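Myosin-2 (PDB 6IXO) transports organelles and other cargo along actin cables for their segregation in yeast, its globular tail, the part present here, binding cargo receptors. Local coordinates at residues I22-L31 / L400-I408. Sequence-based numbering, arbitrary orientation.
Sequences ILNQEITEGL and LSLPSTKRI
I22 lays its CG2 methyl against the hydroxyl of S404 at the outer edge of the junction where helix 20-32 meets the start of the C-terminal helix 403-415; the axes of segments 22-31 and 403-408 pass 9.2 Å apart at an angle of 102°. Next along the helix, L23 holds CG anti to its backbone N (chi1 -172°), which carries its two methyls forward: CD2 meets CD1 of I408 tip to tip at 3.9 Å, and CD1 crosses T405 at about a right angle. Branched aliphatic chains suit this spot because both are buried among apolar neighbours, L23 touching M65 of helix 53-67 and I408 packing on helix 6-18. E26 is the polar centre. Its chain is extended beyond CG and slides past T405, bringing the carboxylate to the N-terminus of helix 403-415, where L402 is the N-cap residue and offers no side-chain acceptor. OE2 accepts from S404 N at 2.9 Å, nearly straight at 164°, and OE1 from T405 N at 2.8 Å (155°), both through syn lone pairs; T405 OG1 donates to OE1 on the anti side, slightly out of the carboxylate plane. With three bonds on its two oxygens the buried carboxylate is held against rotation. I27 sends CD1 to T405 OG1, 3.5 Å away. The helix widens into a pi-type turn over 26-31, E26 O accepting from both G30 N and L31 N; without a side chain, G30 lets L402 CD2 come within 3.7 Å of its CA. L31 sets CD1 4.0 Å from L400 CD1, and its CB faces L402 CD1. The carboxylate, from a residue far away in sequence, thus accepts first-turn N-H groups, a role the L402 side chain cannot fill; its negative charge is probably stabilised by the helix dipole, and the contact ties a helix near the N-terminus of this tail-domain chain to its C-terminal helix.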
loop_
_atom_site.group_PDB
_atom_site.type_symbol
_atom_site.label_atom_id
_atom_site.label_comp_id
_atom_site.label_asym_id
_atom_site.label_seq_id
_atom_site.Cartn_x
_atom_site.Cartn_y
_atom_site.Cartn_z
ATOM N N ILE A 22 23.158 21.659 13.962
ATOM C CA ILE A 22 23.943 20.519 13.516
ATOM C C ILE A 22 23.094 19.257 13.562
ATOM O O ILE A 22 23.058 18.492 12.601
ATOM C CB ILE A 22 25.206 20.335 14.375
ATOM C CG1 ILE A 22 26.235 21.403 14.010
ATOM C CG2 ILE A 22 25.774 18.935 14.197
ATOM C CD1 ILE A 22 27.554 21.242 14.726
ATOM N N LEU A 23 22.386 19.041 14.664
ATOM C CA LEU A 23 21.608 17.811 14.766
ATOM C C LEU A 23 20.476 17.677 13.727
ATOM O O LEU A 23 20.269 16.585 13.194
ATOM C CB LEU A 23 21.019 17.687 16.161
ATOM C CG LEU A 23 20.334 16.370 16.519
ATOM C CD1 LEU A 23 21.217 15.191 16.181
ATOM C CD2 LEU A 23 20.011 16.362 18.046
ATOM N N ASN A 24 19.715 18.735 13.470
ATOM C CA ASN A 24 18.595 18.588 12.522
ATOM C C ASN A 24 19.133 18.256 11.131
ATOM O O ASN A 24 18.538 17.499 10.407
ATOM C CB ASN A 24 17.724 19.850 12.467
ATOM C CG ASN A 24 16.915 20.071 13.744
ATOM O OD1 ASN A 24 16.702 19.149 14.527
ATOM N ND2 ASN A 24 16.453 21.297 13.945
ATOM N N GLN A 25 20.282 18.821 10.781
ATOM C CA GLN A 25 20.863 18.613 9.450
ATOM C C GLN A 25 21.317 17.153 9.252
ATOM O O GLN A 25 21.064 16.518 8.203
ATOM C CB GLN A 25 22.023 19.598 9.256
ATOM C CG GLN A 25 22.444 19.788 7.809
ATOM C CD GLN A 25 23.454 18.752 7.345
ATOM O OE1 GLN A 25 24.155 18.128 8.158
ATOM N NE2 GLN A 25 23.535 18.560 6.029
ATOM N N GLU A 26 21.978 16.619 10.272
ATOM C CA GLU A 26 22.338 15.203 10.332
ATOM C C GLU A 26 21.171 14.303 10.191
ATOM O O GLU A 26 21.214 13.336 9.431
ATOM C CB GLU A 26 23.031 14.873 11.680
ATOM C CG GLU A 26 24.493 14.968 11.637
ATOM C CD GLU A 26 25.175 14.505 12.959
ATOM O OE1 GLU A 26 24.651 13.582 13.643
ATOM O OE2 GLU A 26 26.232 15.068 13.287
ATOM N N ILE A 27 20.124 14.597 10.952
ATOM C CA ILE A 27 18.941 13.744 10.927
ATOM C C ILE A 27 18.212 13.838 9.597
ATOM O O ILE A 27 17.892 12.809 8.986
ATOM C CB ILE A 27 17.975 14.121 12.068
ATOM C CG1 ILE A 27 18.660 13.906 13.433
ATOM C CG2 ILE A 27 16.786 13.271 12.054
ATOM C CD1 ILE A 27 18.946 12.470 13.726
ATOM N N THR A 28 17.952 15.057 9.130
ATOM C CA THR A 28 17.149 15.172 7.898
ATOM C C THR A 28 17.927 14.767 6.650
ATOM O O THR A 28 17.391 14.076 5.763
ATOM C CB THR A 28 16.573 16.594 7.714
ATOM O OG1 THR A 28 17.626 17.543 7.612
ATOM C CG2 THR A 28 15.655 16.963 8.869
ATOM N N GLU A 29 19.187 15.174 6.553
ATOM C CA GLU A 29 19.939 14.875 5.343
ATOM C C GLU A 29 20.607 13.496 5.408
ATOM O O GLU A 29 20.655 12.804 4.421
ATOM C CB GLU A 29 20.991 15.967 5.071
ATOM C CG GLU A 29 20.411 17.386 4.974
ATOM C CD GLU A 29 19.356 17.541 3.858
ATOM O OE1 GLU A 29 19.631 17.148 2.697
ATOM O OE2 GLU A 29 18.252 18.057 4.150
ATOM N N GLY A 30 21.128 13.097 6.568
ATOM C CA GLY A 30 21.854 11.840 6.678
ATOM C C GLY A 30 20.959 10.638 6.969
ATOM O O GLY A 30 21.008 9.622 6.288
ATOM N N LEU A 31 20.142 10.739 8.006
ATOM C CA LEU A 31 19.376 9.580 8.442
ATOM C C LEU A 31 18.127 9.396 7.590
ATOM O O LEU A 31 17.804 8.288 7.141
ATOM C CB LEU A 31 18.974 9.730 9.913
ATOM C CG LEU A 31 18.170 8.549 10.470
ATOM C CD1 LEU A 31 19.016 7.304 10.525
ATOM C CD2 LEU A 31 17.615 8.896 11.840
ATOM N N LEU A 400 26.320 4.202 8.616
ATOM C CA LEU A 400 25.904 5.585 8.805
ATOM C C LEU A 400 27.078 6.471 9.177
ATOM O O LEU A 400 28.005 6.045 9.858
ATOM C CB LEU A 400 24.801 5.711 9.866
ATOM C CG LEU A 400 23.406 5.254 9.432
ATOM C CD1 LEU A 400 22.433 5.240 10.614
ATOM C CD2 LEU A 400 22.859 6.145 8.295
ATOM N N SER A 401 27.034 7.714 8.718
ATOM C CA SER A 401 27.983 8.699 9.193
ATOM C C SER A 401 27.270 9.913 9.767
ATOM O O SER A 401 27.080 10.907 9.074
ATOM C CB SER A 401 28.940 9.122 8.076
ATOM O OG SER A 401 29.869 10.066 8.614
ATOM N N LEU A 402 26.907 9.822 11.047
ATOM C CA LEU A 402 26.180 10.864 11.763
ATOM C C LEU A 402 26.863 11.160 13.102
ATOM O O LEU A 402 26.474 10.613 14.122
ATOM C CB LEU A 402 24.744 10.433 12.039
ATOM C CG LEU A 402 23.949 9.894 10.833
ATOM C CD1 LEU A 402 22.701 9.236 11.324
ATOM C CD2 LEU A 402 23.634 11.022 9.865
ATOM N N PRO A 403 27.875 12.021 13.083
ATOM C CA PRO A 403 28.748 12.199 14.258
ATOM C C PRO A 403 28.005 12.529 15.558
ATOM O O PRO A 403 28.223 11.871 16.585
ATOM C CB PRO A 403 29.649 13.363 13.851
ATOM C CG PRO A 403 29.682 13.296 12.299
ATOM C CD PRO A 403 28.321 12.776 11.894
ATOM N N SER A 404 27.164 13.552 15.525
ATOM C CA SER A 404 26.481 13.974 16.748
ATOM C C SER A 404 25.461 12.936 17.178
ATOM O O SER A 404 25.324 12.587 18.351
ATOM C CB SER A 404 25.783 15.325 16.537
ATOM O OG SER A 404 26.739 16.364 16.567
ATOM N N THR A 405 24.741 12.422 16.194
ATOM C CA THR A 405 23.682 11.495 16.490
ATOM C C THR A 405 24.268 10.257 17.113
ATOM O O THR A 405 23.739 9.737 18.089
ATOM C CB THR A 405 22.890 11.112 15.200
ATOM O OG1 THR A 405 22.323 12.291 14.637
ATOM C CG2 THR A 405 21.797 10.176 15.552
ATOM N N LYS A 406 25.373 9.788 16.541
ATOM C CA LYS A 406 26.051 8.602 17.054
ATOM C C LYS A 406 26.612 8.852 18.468
ATOM O O LYS A 406 26.625 7.956 19.332
ATOM C CB LYS A 406 27.170 8.184 16.103
ATOM C CG LYS A 406 28.093 7.100 16.642
ATOM C CD LYS A 406 28.917 6.490 15.519
ATOM C CE LYS A 406 30.274 5.982 15.993
ATOM N NZ LYS A 406 30.178 5.204 17.261
ATOM N N ARG A 407 27.075 10.068 18.717
ATOM C CA ARG A 407 27.636 10.303 20.074
ATOM C C ARG A 407 26.502 10.267 21.103
ATOM O O ARG A 407 26.645 9.703 22.192
ATOM C CB ARG A 407 28.369 11.626 20.124
ATOM C CG ARG A 407 28.941 11.917 21.516
ATOM C CD ARG A 407 29.935 10.836 21.946
ATOM N NE ARG A 407 30.663 11.216 23.167
ATOM C CZ ARG A 407 31.351 10.356 23.899
ATOM N NH1 ARG A 407 31.425 9.083 23.526
ATOM N NH2 ARG A 407 31.981 10.764 24.992
ATOM N N ILE A 408 25.357 10.845 20.731
ATOM C CA ILE A 408 24.190 10.823 21.612
ATOM C C ILE A 408 23.809 9.377 21.925
ATOM O O ILE A 408 23.651 8.983 23.085
ATOM C CB ILE A 408 22.985 11.551 20.983
ATOM C CG1 ILE A 408 23.229 13.067 20.898
ATOM C CG2 ILE A 408 21.715 11.275 21.766
ATOM C CD1 ILE A 408 22.206 13.813 20.016
#